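PDB 5NNY: WipB from Legionella pneumophila, which is a translocated Ser/Thr phosphatase that targets the host lysosomal nutrient-sensing machinery, represented here by its phosphatase domain. Local coordinates for residues K150-I155 / T258-D263; E272-N275 / V281-T284; H162-A167 / G171-E176; K110-L115 / F122-S127; Y186-K191 / K250-E255. One frame throughout, in Å; residues are numbered along the deposited sequence.

Interaction 1. Residues K150-I155 / T258-D263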
# COMPACT_ATOMS: atom_id res chain seq x y z
N LYS A 150 9.14 11.23 -10.42
CA LYS A 150 10.36 10.87 -11.13
C LYS A 150 11.48 10.43 -10.19
O LYS A 150 12.16 9.43 -10.45
CB LYS A 150 10.82 12.04 -12.00
CG LYS A 150 11.90 11.66 -12.99
CD LYS A 150 12.17 12.80 -13.96
CE LYS A 150 12.56 14.08 -13.23
NZ LYS A 150 13.70 13.85 -12.28
N ARG A 151 11.67 11.14 -9.07
CA ARG A 151 12.78 10.82 -8.17
C ARG A 151 12.53 9.51 -7.43
O ARG A 151 13.42 8.66 -7.32
CB ARG A 151 13.03 11.97 -7.18
CG ARG A 151 13.16 13.38 -7.80
CD ARG A 151 14.41 14.16 -7.35
NE ARG A 151 14.40 14.61 -5.95
CZ ARG A 151 14.00 15.82 -5.53
NH1 ARG A 151 14.06 16.13 -4.24
NH2 ARG A 151 13.54 16.71 -6.40
N LEU A 152 11.30 9.31 -6.93
CA LEU A 152 10.98 8.03 -6.31
C LEU A 152 11.06 6.88 -7.30
O LEU A 152 11.47 5.77 -6.94
CB LEU A 152 9.59 8.09 -5.68
CG LEU A 152 9.53 9.05 -4.49
CD1 LEU A 152 8.11 9.06 -3.93
CD2 LEU A 152 10.56 8.61 -3.42
N GLY A 153 10.70 7.12 -8.56
CA GLY A 153 10.80 6.08 -9.57
C GLY A 153 12.22 5.66 -9.87
O GLY A 153 12.43 4.59 -10.46
N ASN A 154 13.20 6.49 -9.51
CA ASN A 154 14.61 6.16 -9.70
C ASN A 154 15.09 5.07 -8.75
O ASN A 154 16.17 4.51 -8.97
CB ASN A 154 15.50 7.39 -9.48
CG ASN A 154 15.42 8.39 -10.60
OD1 ASN A 154 15.01 8.06 -11.72
ND2 ASN A 154 15.85 9.62 -10.32
N ILE A 155 14.36 4.78 -7.67
CA ILE A 155 14.88 3.87 -6.64
C ILE A 155 14.09 2.60 -6.54
O ILE A 155 14.36 1.79 -5.64
CB ILE A 155 14.96 4.55 -5.26
CG1 ILE A 155 13.57 4.95 -4.77
CG2 ILE A 155 15.89 5.74 -5.34
CD1 ILE A 155 13.57 5.70 -3.46
N THR A 258 5.32 15.60 2.72
CA THR A 258 6.19 16.46 3.52
C THR A 258 6.88 15.71 4.66
O THR A 258 7.69 16.31 5.39
CB THR A 258 5.40 17.64 4.11
OG1 THR A 258 4.54 17.17 5.15
CG2 THR A 258 4.54 18.36 3.05
N LEU A 259 6.59 14.42 4.84
CA LEU A 259 7.17 13.68 5.95
C LEU A 259 8.56 13.12 5.67
O LEU A 259 9.11 12.42 6.53
CB LEU A 259 6.24 12.54 6.37
CG LEU A 259 4.87 13.02 6.87
CD1 LEU A 259 3.91 11.84 7.04
CD2 LEU A 259 5.03 13.77 8.21
N TYR A 260 9.14 13.42 4.50
CA TYR A 260 10.44 12.90 4.07
C TYR A 260 10.96 13.84 2.99
O TYR A 260 10.21 14.60 2.37
CB TYR A 260 10.32 11.47 3.51
CG TYR A 260 9.37 11.41 2.31
CD1 TYR A 260 9.82 11.69 1.03
CD2 TYR A 260 8.01 11.07 2.47
CE1 TYR A 260 8.97 11.65 -0.08
CE2 TYR A 260 7.15 11.02 1.37
CZ TYR A 260 7.64 11.32 0.11
OH TYR A 260 6.80 11.27 -0.99
N THR A 261 12.26 13.75 2.72
CA THR A 261 12.81 14.38 1.52
C THR A 261 13.40 13.29 0.63
O THR A 261 13.64 12.16 1.08
CB THR A 261 13.86 15.44 1.88
OG1 THR A 261 14.94 14.82 2.57
CG2 THR A 261 13.26 16.50 2.78
N HIS A 262 13.60 13.61 -0.64
CA HIS A 262 14.01 12.56 -1.57
C HIS A 262 15.42 12.05 -1.28
O HIS A 262 15.73 10.89 -1.57
CB HIS A 262 13.86 13.04 -3.02
CG HIS A 262 12.43 13.18 -3.45
ND1 HIS A 262 11.87 14.39 -3.82
CD2 HIS A 262 11.43 12.27 -3.53
CE1 HIS A 262 10.60 14.21 -4.14
NE2 HIS A 262 10.31 12.94 -3.97
N ASP A 263 16.28 12.88 -0.70
CA ASP A 263 17.61 12.38 -0.34
C ASP A 263 17.51 11.27 0.70
O ASP A 263 18.32 10.33 0.71
CB ASP A 263 18.49 13.54 0.15
CG ASP A 263 17.93 14.23 1.38
OD1 ASP A 263 17.01 15.08 1.24
OD2 ASP A 263 18.41 13.94 2.51

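Interaction 2. Residues E272-N275 / V281-T284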
# COMPACT_ATOMS: atom_id res chain seq x y z
N GLU A 272 21.52 2.68 3.83
CA GLU A 272 22.24 3.45 4.84
C GLU A 272 21.42 3.61 6.11
O GLU A 272 20.23 3.33 6.15
CB GLU A 272 22.60 4.83 4.30
CG GLU A 272 23.46 4.77 3.08
CD GLU A 272 23.83 6.12 2.57
OE1 GLU A 272 23.73 7.11 3.33
OE2 GLU A 272 24.21 6.19 1.39
N HIS A 273 22.11 4.06 7.16
CA HIS A 273 21.47 4.52 8.38
C HIS A 273 20.66 5.78 8.13
O HIS A 273 21.03 6.65 7.33
CB HIS A 273 22.52 4.84 9.45
CG HIS A 273 23.41 3.69 9.80
ND1 HIS A 273 24.55 3.84 10.55
CD2 HIS A 273 23.32 2.37 9.51
CE1 HIS A 273 25.13 2.67 10.70
NE2 HIS A 273 24.41 1.76 10.08
N LEU A 274 19.54 5.90 8.84
CA LEU A 274 18.70 7.10 8.81
C LEU A 274 18.46 7.54 10.25
O LEU A 274 17.35 7.43 10.77
CB LEU A 274 17.39 6.83 8.07
CG LEU A 274 17.60 6.40 6.62
CD1 LEU A 274 16.29 5.96 6.00
CD2 LEU A 274 18.23 7.55 5.80
N ASN A 275 19.53 8.03 10.89
CA ASN A 275 19.51 8.24 12.34
C ASN A 275 18.94 9.58 12.78
O ASN A 275 18.61 9.74 13.96
CB ASN A 275 20.93 8.10 12.91
CG ASN A 275 21.39 6.66 12.99
OD1 ASN A 275 20.60 5.77 13.28
ND2 ASN A 275 22.66 6.42 12.72
N VAL A 281 10.35 8.65 9.35
CA VAL A 281 9.39 8.01 8.45
C VAL A 281 10.13 7.24 7.37
O VAL A 281 9.81 6.08 7.08
CB VAL A 281 8.41 9.05 7.85
CG1 VAL A 281 7.51 8.41 6.80
CG2 VAL A 281 7.53 9.66 8.94
N ALA A 282 11.16 7.84 6.77
CA ALA A 282 11.98 7.10 5.82
C ALA A 282 12.59 5.86 6.47
O ALA A 282 12.57 4.77 5.90
CB ALA A 282 13.07 8.01 5.23
N ALA A 283 13.13 6.02 7.68
CA ALA A 283 13.73 4.89 8.39
C ALA A 283 12.71 3.77 8.62
O ALA A 283 13.02 2.59 8.49
CB ALA A 283 14.32 5.37 9.71
N THR A 284 11.46 4.14 8.89
CA THR A 284 10.44 3.12 9.15
C THR A 284 10.04 2.39 7.87
O THR A 284 9.98 1.15 7.84
CB THR A 284 9.22 3.77 9.82
OG1 THR A 284 9.61 4.29 11.10
CG2 THR A 284 8.10 2.76 10.03

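Interaction 3. Residues H162-A167 / G171-E176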
# COMPACT_ATOMS: atom_id res chain seq x y z
N HIS A 162 3.78 2.59 -13.91
CA HIS A 162 4.10 2.98 -15.28
C HIS A 162 2.97 2.58 -16.23
O HIS A 162 2.54 3.39 -17.06
CB HIS A 162 5.41 2.32 -15.72
CG HIS A 162 5.88 2.76 -17.08
ND1 HIS A 162 5.97 4.08 -17.44
CD2 HIS A 162 6.28 2.04 -18.15
CE1 HIS A 162 6.40 4.16 -18.69
NE2 HIS A 162 6.60 2.94 -19.15
N ALA A 163 2.47 1.35 -16.11
CA ALA A 163 1.34 0.93 -16.95
C ALA A 163 0.12 1.81 -16.71
O ALA A 163 -0.60 2.16 -17.65
CB ALA A 163 1.00 -0.54 -16.68
N LEU A 164 -0.10 2.22 -15.45
CA LEU A 164 -1.22 3.11 -15.17
C LEU A 164 -1.03 4.46 -15.86
O LEU A 164 -1.95 4.97 -16.50
CB LEU A 164 -1.36 3.31 -13.66
CG LEU A 164 -2.60 4.11 -13.25
CD1 LEU A 164 -3.88 3.38 -13.63
CD2 LEU A 164 -2.58 4.41 -11.77
N GLN A 165 0.17 5.05 -15.72
CA GLN A 165 0.47 6.32 -16.38
C GLN A 165 0.24 6.24 -17.88
O GLN A 165 -0.34 7.16 -18.48
CB GLN A 165 1.92 6.70 -16.11
CG GLN A 165 2.17 7.01 -14.67
CD GLN A 165 3.65 7.18 -14.39
OE1 GLN A 165 4.47 6.36 -14.78
NE2 GLN A 165 3.99 8.26 -13.70
N GLU A 166 0.71 5.17 -18.51
CA GLU A 166 0.54 5.03 -19.95
C GLU A 166 -0.92 4.85 -20.33
O GLU A 166 -1.36 5.33 -21.38
CB GLU A 166 1.35 3.84 -20.44
CG GLU A 166 2.83 4.00 -20.21
CD GLU A 166 3.56 2.80 -20.72
OE1 GLU A 166 3.76 1.83 -19.94
OE2 GLU A 166 3.89 2.80 -21.92
N ALA A 167 -1.67 4.11 -19.52
CA ALA A 167 -3.09 3.94 -19.84
C ALA A 167 -3.82 5.27 -19.71
O ALA A 167 -4.72 5.57 -20.50
CB ALA A 167 -3.72 2.87 -18.96
N GLY A 171 -5.64 7.79 -22.87
CA GLY A 171 -7.03 8.16 -22.75
C GLY A 171 -7.97 7.05 -22.33
O GLY A 171 -9.19 7.24 -22.38
N ALA A 172 -7.45 5.90 -21.91
CA ALA A 172 -8.30 4.77 -21.53
C ALA A 172 -8.68 4.79 -20.06
O ALA A 172 -9.70 4.19 -19.68
CB ALA A 172 -7.59 3.46 -21.85
N ILE A 173 -7.89 5.46 -19.21
CA ILE A 173 -8.17 5.58 -17.78
C ILE A 173 -8.09 7.06 -17.43
O ILE A 173 -7.25 7.79 -17.96
CB ILE A 173 -7.17 4.75 -16.94
CG1 ILE A 173 -7.36 3.26 -17.21
CG2 ILE A 173 -7.31 5.03 -15.42
CD1 ILE A 173 -6.36 2.37 -16.49
N SER A 174 -8.98 7.51 -16.54
CA SER A 174 -9.02 8.93 -16.19
C SER A 174 -8.24 9.21 -14.91
O SER A 174 -8.24 8.42 -13.96
CB SER A 174 -10.47 9.41 -16.01
OG SER A 174 -11.02 8.97 -14.78
N ASN A 175 -7.56 10.36 -14.90
CA ASN A 175 -6.99 10.85 -13.64
C ASN A 175 -8.06 10.97 -12.56
O ASN A 175 -7.81 10.65 -11.40
CB ASN A 175 -6.31 12.21 -13.82
CG ASN A 175 -5.01 12.12 -14.57
OD1 ASN A 175 -4.14 11.30 -14.26
ND2 ASN A 175 -4.86 12.97 -15.57
N GLU A 176 -9.25 11.45 -12.92
CA GLU A 176 -10.26 11.68 -11.89
C GLU A 176 -10.66 10.39 -11.19
O GLU A 176 -10.85 10.37 -9.97
CB GLU A 176 -11.51 12.39 -12.45
CG GLU A 176 -11.31 13.71 -13.28
CD GLU A 176 -10.26 14.75 -12.77
OE1 GLU A 176 -10.07 15.77 -13.47
OE2 GLU A 176 -9.65 14.57 -11.69

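Interaction 4. Residues K110-L115 / F122-S127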
# COMPACT_ATOMS: atom_id res chain seq x y z
N LYS A 110 -9.29 -0.93 -8.11
CA LYS A 110 -10.71 -1.27 -8.21
C LYS A 110 -11.10 -2.29 -7.16
O LYS A 110 -12.23 -2.27 -6.66
CB LYS A 110 -11.04 -1.81 -9.60
CG LYS A 110 -11.01 -0.75 -10.70
CD LYS A 110 -11.82 0.49 -10.33
CE LYS A 110 -13.23 0.45 -10.92
NZ LYS A 110 -14.08 1.57 -10.37
N LEU A 111 -10.18 -3.21 -6.84
CA LEU A 111 -10.46 -4.20 -5.79
C LEU A 111 -10.58 -3.52 -4.43
O LEU A 111 -11.50 -3.82 -3.66
CB LEU A 111 -9.36 -5.27 -5.75
CG LEU A 111 -9.57 -6.39 -6.77
CD1 LEU A 111 -8.37 -7.29 -6.83
CD2 LEU A 111 -10.83 -7.23 -6.44
N LEU A 112 -9.65 -2.61 -4.11
CA LEU A 112 -9.75 -1.85 -2.88
C LEU A 112 -11.06 -1.08 -2.81
O LEU A 112 -11.70 -1.01 -1.76
CB LEU A 112 -8.56 -0.89 -2.73
CG LEU A 112 -7.18 -1.54 -2.62
CD1 LEU A 112 -6.06 -0.49 -2.55
CD2 LEU A 112 -7.13 -2.49 -1.40
N GLN A 113 -11.47 -0.45 -3.92
CA GLN A 113 -12.72 0.31 -3.93
C GLN A 113 -13.93 -0.58 -3.62
O GLN A 113 -14.81 -0.19 -2.84
CB GLN A 113 -12.88 0.98 -5.29
CG GLN A 113 -14.08 1.91 -5.42
CD GLN A 113 -14.09 2.55 -6.80
OE1 GLN A 113 -13.92 1.86 -7.80
NE2 GLN A 113 -14.27 3.87 -6.85
N ALA A 114 -13.99 -1.77 -4.22
CA ALA A 114 -15.08 -2.69 -3.92
C ALA A 114 -15.04 -3.16 -2.47
O ALA A 114 -16.09 -3.28 -1.83
CB ALA A 114 -15.02 -3.89 -4.87
N LEU A 115 -13.85 -3.44 -1.95
CA LEU A 115 -13.74 -3.80 -0.53
C LEU A 115 -14.33 -2.71 0.34
O LEU A 115 -15.14 -2.97 1.24
CB LEU A 115 -12.28 -4.08 -0.17
CG LEU A 115 -11.71 -5.39 -0.69
CD1 LEU A 115 -10.20 -5.49 -0.43
CD2 LEU A 115 -12.44 -6.59 -0.04
N PHE A 122 -10.16 -3.31 6.29
CA PHE A 122 -8.81 -3.51 5.77
C PHE A 122 -7.90 -2.36 6.15
O PHE A 122 -8.34 -1.24 6.39
CB PHE A 122 -8.80 -3.74 4.24
CG PHE A 122 -9.19 -2.53 3.40
CD1 PHE A 122 -10.52 -2.23 3.17
CD2 PHE A 122 -8.21 -1.75 2.79
CE1 PHE A 122 -10.87 -1.14 2.38
CE2 PHE A 122 -8.54 -0.67 2.00
CZ PHE A 122 -9.88 -0.36 1.79
N GLU A 123 -6.61 -2.65 6.26
CA GLU A 123 -5.64 -1.59 6.47
C GLU A 123 -4.40 -1.88 5.65
O GLU A 123 -4.06 -3.04 5.40
CB GLU A 123 -5.26 -1.41 7.95
CG GLU A 123 -4.72 -2.66 8.58
CD GLU A 123 -4.53 -2.50 10.08
OE1 GLU A 123 -3.54 -3.04 10.59
OE2 GLU A 123 -5.37 -1.83 10.73
N ILE A 124 -3.73 -0.80 5.26
CA ILE A 124 -2.60 -0.81 4.34
C ILE A 124 -1.41 -0.16 5.05
O ILE A 124 -1.49 0.99 5.46
CB ILE A 124 -2.92 -0.05 3.04
CG1 ILE A 124 -4.15 -0.67 2.40
CG2 ILE A 124 -1.75 -0.12 2.08
CD1 ILE A 124 -4.72 0.14 1.22
N LEU A 125 -0.33 -0.92 5.19
CA LEU A 125 0.85 -0.43 5.89
C LEU A 125 1.71 0.34 4.91
O LEU A 125 1.98 -0.14 3.80
CB LEU A 125 1.63 -1.58 6.51
CG LEU A 125 0.94 -2.09 7.78
CD1 LEU A 125 1.46 -3.45 8.17
CD2 LEU A 125 1.13 -1.09 8.92
N LEU A 126 2.12 1.54 5.31
CA LEU A 126 2.90 2.41 4.42
C LEU A 126 4.19 1.73 3.97
O LEU A 126 4.92 1.14 4.78
CB LEU A 126 3.22 3.73 5.13
CG LEU A 126 3.82 4.86 4.27
CD1 LEU A 126 2.83 5.26 3.18
CD2 LEU A 126 4.21 6.07 5.12
N SER A 127 4.47 1.81 2.66
CA SER A 127 5.66 1.23 2.08
C SER A 127 6.29 2.23 1.13
O SER A 127 5.68 3.24 0.76
CB SER A 127 5.37 -0.09 1.32
OG SER A 127 4.54 0.10 0.17

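Interaction 5. Residues Y186-K191 / K250-E255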
# COMPACT_ATOMS: atom_id res chain seq x y z
N TYR A 186 -8.12 4.86 -0.72
CA TYR A 186 -6.77 4.42 -0.39
C TYR A 186 -6.21 5.12 0.85
O TYR A 186 -5.75 4.47 1.80
CB TYR A 186 -5.84 4.61 -1.59
CG TYR A 186 -4.44 4.09 -1.34
CD1 TYR A 186 -4.13 2.74 -1.54
CD2 TYR A 186 -3.41 4.96 -0.94
CE1 TYR A 186 -2.85 2.25 -1.33
CE2 TYR A 186 -2.12 4.47 -0.72
CZ TYR A 186 -1.84 3.12 -0.92
OH TYR A 186 -0.56 2.64 -0.73
N LYS A 187 -6.22 6.46 0.84
CA LYS A 187 -5.43 7.18 1.84
C LYS A 187 -6.02 7.05 3.24
O LYS A 187 -5.27 7.12 4.22
CB LYS A 187 -5.29 8.67 1.46
CG LYS A 187 -6.57 9.51 1.61
CD LYS A 187 -6.27 10.98 1.32
CE LYS A 187 -7.48 11.88 1.59
NZ LYS A 187 -7.19 13.24 1.07
N LYS A 188 -7.32 6.90 3.37
CA LYS A 188 -7.87 6.81 4.72
C LYS A 188 -7.73 5.41 5.32
O LYS A 188 -8.06 5.23 6.49
CB LYS A 188 -9.32 7.28 4.71
CG LYS A 188 -9.44 8.79 4.46
CD LYS A 188 -10.81 9.22 3.92
CE LYS A 188 -10.73 10.57 3.17
NZ LYS A 188 -10.53 11.76 4.06
N HIS A 189 -7.22 4.44 4.56
CA HIS A 189 -6.95 3.11 5.09
C HIS A 189 -5.47 2.88 5.32
O HIS A 189 -5.06 1.77 5.71
CB HIS A 189 -7.52 2.03 4.15
CG HIS A 189 -9.01 1.93 4.19
ND1 HIS A 189 -9.83 2.75 3.44
CD2 HIS A 189 -9.83 1.17 4.94
CE1 HIS A 189 -11.09 2.46 3.69
NE2 HIS A 189 -11.12 1.51 4.60
N LEU A 190 -4.66 3.91 5.09
CA LEU A 190 -3.22 3.85 5.29
C LEU A 190 -2.86 4.01 6.76
O LEU A 190 -3.46 4.81 7.49
CB LEU A 190 -2.57 4.97 4.47
CG LEU A 190 -1.30 4.86 3.65
CD1 LEU A 190 -1.15 3.51 2.95
CD2 LEU A 190 -1.26 6.01 2.61
N LYS A 191 -1.89 3.23 7.20
CA LYS A 191 -1.31 3.33 8.54
C LYS A 191 0.19 3.20 8.39
O LYS A 191 0.67 2.44 7.56
CB LYS A 191 -1.83 2.24 9.48
CG LYS A 191 -3.34 2.16 9.58
CD LYS A 191 -3.82 2.62 10.93
CE LYS A 191 -5.28 2.23 11.17
NZ LYS A 191 -5.38 0.84 11.72
N LYS A 250 -2.24 14.26 8.12
CA LYS A 250 -1.40 14.52 6.96
C LYS A 250 -2.01 13.94 5.70
O LYS A 250 -1.94 14.55 4.64
CB LYS A 250 -0.00 13.92 7.14
CG LYS A 250 0.82 14.45 8.30
CD LYS A 250 1.18 15.90 8.14
CE LYS A 250 1.92 16.38 9.38
NZ LYS A 250 2.04 17.86 9.40
N ALA A 251 -2.58 12.73 5.79
CA ALA A 251 -3.28 12.18 4.63
C ALA A 251 -4.40 13.12 4.18
O ALA A 251 -4.53 13.42 2.99
CB ALA A 251 -3.82 10.78 4.93
N SER A 252 -5.17 13.64 5.14
CA SER A 252 -6.32 14.48 4.80
C SER A 252 -5.90 15.78 4.13
O SER A 252 -6.60 16.27 3.23
CB SER A 252 -7.16 14.78 6.05
OG SER A 252 -7.75 13.60 6.55
N SER A 253 -4.78 16.36 4.55
CA SER A 253 -4.32 17.64 4.00
C SER A 253 -3.42 17.48 2.79
O SER A 253 -2.92 18.48 2.26
CB SER A 253 -3.60 18.46 5.08
OG SER A 253 -2.47 17.77 5.59
N GLY A 254 -3.20 16.25 2.32
CA GLY A 254 -2.37 16.06 1.15
C GLY A 254 -0.91 16.32 1.42
O GLY A 254 -0.19 16.79 0.52
N GLU A 255 -0.44 16.05 2.64
CA GLU A 255 0.90 16.42 3.08
C GLU A 255 1.73 15.23 3.56
O GLU A 255 2.73 15.43 4.25
CB GLU A 255 0.82 17.48 4.17
CG GLU A 255 0.18 18.80 3.68
CD GLU A 255 0.31 19.91 4.70
OE1 GLU A 255 1.13 20.83 4.48
OE2 GLU A 255 -0.39 19.86 5.73

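Interaction 1. Residues K150-I155 / T258-D263
Arg151, on the weakly bonded helix 150-153, and His262, at the start of helix 262-270, make the polar part of this contact. Arg151 NH1 comes to 2.8 Å from His262 ND1, but the angle is too poor for a hydrogen bond. The imidazole turns its ND1 edge onto one face of the guanidinium, the two planes standing 73° apart. A bent Arg151 chain, turned at chi2 and chi3, puts the group there.

Aliphatic contacts are made to the same ring and to Tyr260. Arg151 CB lies over one face in a CH-pi contact, 4.1 Å from the ring centroid and 15° off its normal. Leu152 CD2 reaches the ring edge, in plane, 3.8 Å from His262 CD2. The other branch of the leucine touches the phenol, with Leu152 CD1 3.9 Å from Tyr260 OH.

The hydrogen bonds of these aromatic side chains run outside the two segments: His262 NE2 and Tyr260 OH are both bonded to Glu135 OE2 of helix 128-138. One carboxylate oxygen thus fixes both aromatic side chains on which Leu152 rests, while the exposed arginine lies close to ND1 in a geometry unsuited to a hydrogen bond, where any electrostatic effect is probably modest.

Interaction 2. Residues E272-N275 / V281-T284
Leu274, in the loop between helices 262-270 and 280-286, lays its side chain against the backbone of Ala282 and Ala283. The two segments run close enough for this, with Leu274 CA and Ala283 CA 5.5 Å apart, and all three touching residues are buried.

The leucine rotamer decides which atoms meet. CG stands opposite the carbonyl carbon (chi1 -60°), and chi2 of 172° stretches CD1 away from CA, so that this one methyl reaches the peptide joining the two alanines. There Leu274 CD1 lies 3.6 Å from Ala283 N and 3.7 Å from Ala282 C, and it also meets the methyl of Ala282, with Leu274 CD1 and Ala282 CB 3.9 Å apart. Closer to the main chain, Leu274 CB packs on Ala283 CB at 3.8 Å. The leucine therefore touches with two parts, its root on Ala283 and its CD1 branch on the Ala282-Ala283 peptide and the Ala282 methyl. With only methyl groups at these positions, the leucine lies directly on the helix backbone, and the contact is purely apolar.

Around this pair, Leu274 also packs on Arg267, Glu279 and Arg288 and shares backbone bonding with Glu289. Ala282 turns to Met264 and Met265 of helix 262-270, whereas Ala283 meets His216 of helix 214-224, so helix 280-286 packs against both helices, and the loop that leads into it folds back on it through Leu274.

Interaction 3. Residues H162-A167 / G171-E176
Neither segment contributes a ring to the apolar cluster of Leu164, Ala167 and Ile173 at the Schellman-closed end of helix 159-169; the flat group nearby is the His162 imidazole, earlier on the same helix. Over one of its faces stands Glu166 OE1, 3.0 Å above the plane of the His162 ring and displaced toward the rim, while Gln165 OE1 lies in plane at its edge. The glutamate makes no hydrogen bond to the ring; His162 NE2 has a weak one to Glu55 OE1.

In the Schellman motif itself, Gly171 takes positive phi. A backbone bond runs across the helix end from Ala172 N to Ala167 O at 3.1 Å, arriving at a C=O...N angle of 164°. Ile173 N adds a weak bond to the same Ala167 O at 3.4 Å, so two successive amides share this carbonyl. The chain then leaves for helix 175-186, whose first turn Ser174 OG caps through Glu177 N.

Having turned the corner, the chain brings Ile173 back over the helix it has just left. Leu164 holds CG opposite its backbone N (chi1 -174°), which carries its end toward the isoleucine, and the two side chains meet at about a right angle. Tyr106 of helix 105-117 touches both of them. Ile173 CD1 is the meeting point, 3.9 Å from Leu164 CD1 and 3.6 Å from Ala167 CB.

Interaction 4. Residues K110-L115 / F122-S127
Within a beta-alpha-beta unit, Leu112 and Leu115 of helix 105-117 pack on Phe122 and Ile124 of strand 121-125, the strand that follows it. The short helix segment passes 10.8 Å from the strand axis, at 142° between their directions, and the gap is bridged mainly by side chains.

Phe122 reaches into it. Its CG sits between the backbone N and the carbonyl carbon (chi1 68°), and the ring leans up to the helix so that three of its ring atoms make contact. Phe122 CE2 meets Leu112 CD2 at 4.1 Å, with the leucine crossing the phenylalanine at about a right angle. CE1 of Phe122 is likewise 4.1 Å from Leu115 CB. At the end of the ring, Phe122 CZ stands 4.0 Å from the backbone oxygen Leu112 O. Ile124 CD1 lies in plane at the edge of the same ring.

As the helix connects strand 90-93 to its parallel neighbour 121-125, these residues pack the crossover helix against the central mixed sheet of the phosphoesterase fold. Two residues along the strand from Phe122, Ile124 and Leu112 reach toward each other tip to tip, with their CD1 atoms 4.1 Å apart. Phe18 of helix 15-24 touches both leucines, and Tyr186 of helix 175-186 touches Leu112 and Ile124; the Phe122 ring stacks with His189. On the side of the helix turned from the strand, Lys110 NZ donates to Gln113 OE1 at 2.6 Å, in the carbonyl plane, and forms a salt bridge with Glu177 OE2.

Interaction 5. Residues Y186-K191 / K250-E255
Lys187 and Ala251 bring the turn before strand 190-198 up to the C-terminal end of helix 233-253, their CA atoms 6.1 Å apart. That helix ends in a Schellman motif: Gly254 takes positive phi, Glu255 N bonds back to Lys250 O at 2.9 Å, and Gly254 N bonds to Ala251 O at 3.2 Å.

The Lys187 side chain exploits this helix end. With chi1 at 72° and every later torsion near 180°, it runs out straight across the last turn, Lys187 CD passing 3.4 Å from Ala251 O. The ammonium then makes a weak hydrogen bond to that oxygen, Lys187 NZ to Ala251 O, at 3.3 Å. Ala251 O thus accepts from Gly254 N and, weakly, from the lysine, and carbonyls at a helix C-terminus would be expected to favour a positive charge there. NZ has a stronger partner in His183 ND1, so the polar end of this buried lysine is held as well by the preceding helix 175-186.

The Ala251 methyl faces the turn and lies against the Lys187 carbonyl. Toward solvent, Lys188 bends at its last torsion and draws near Ser252, whose hydroxyl is engaged with Ala248 O one turn back. Contact there is loose: Lys188 NZ remains 4.2 Å from Ser252 OG.

Interaction 4 lies nearest the middle of the chain and is wholly apolar and buried. Interaction 5, centred about 12 Å from the centre of interaction 4, reaches the adjoining strand of the same sheet, 190-198, and the two are tied by a salt bridge between Glu123 and Lys191; it is only partly buried and its chemistry is correspondingly more polar. Interactions 2 and 3 sit further out but are still buried, one resting on a leucine over a helix, the other adding backbone bonds at a helix end. Interaction 1, partly exposed, combines a close arginine-histidine approach with leucine packing on aromatic side chains. It touches interactions 2 and 5 through Leu259, and interactions 3 and 5 are both nested within its long chain excursion.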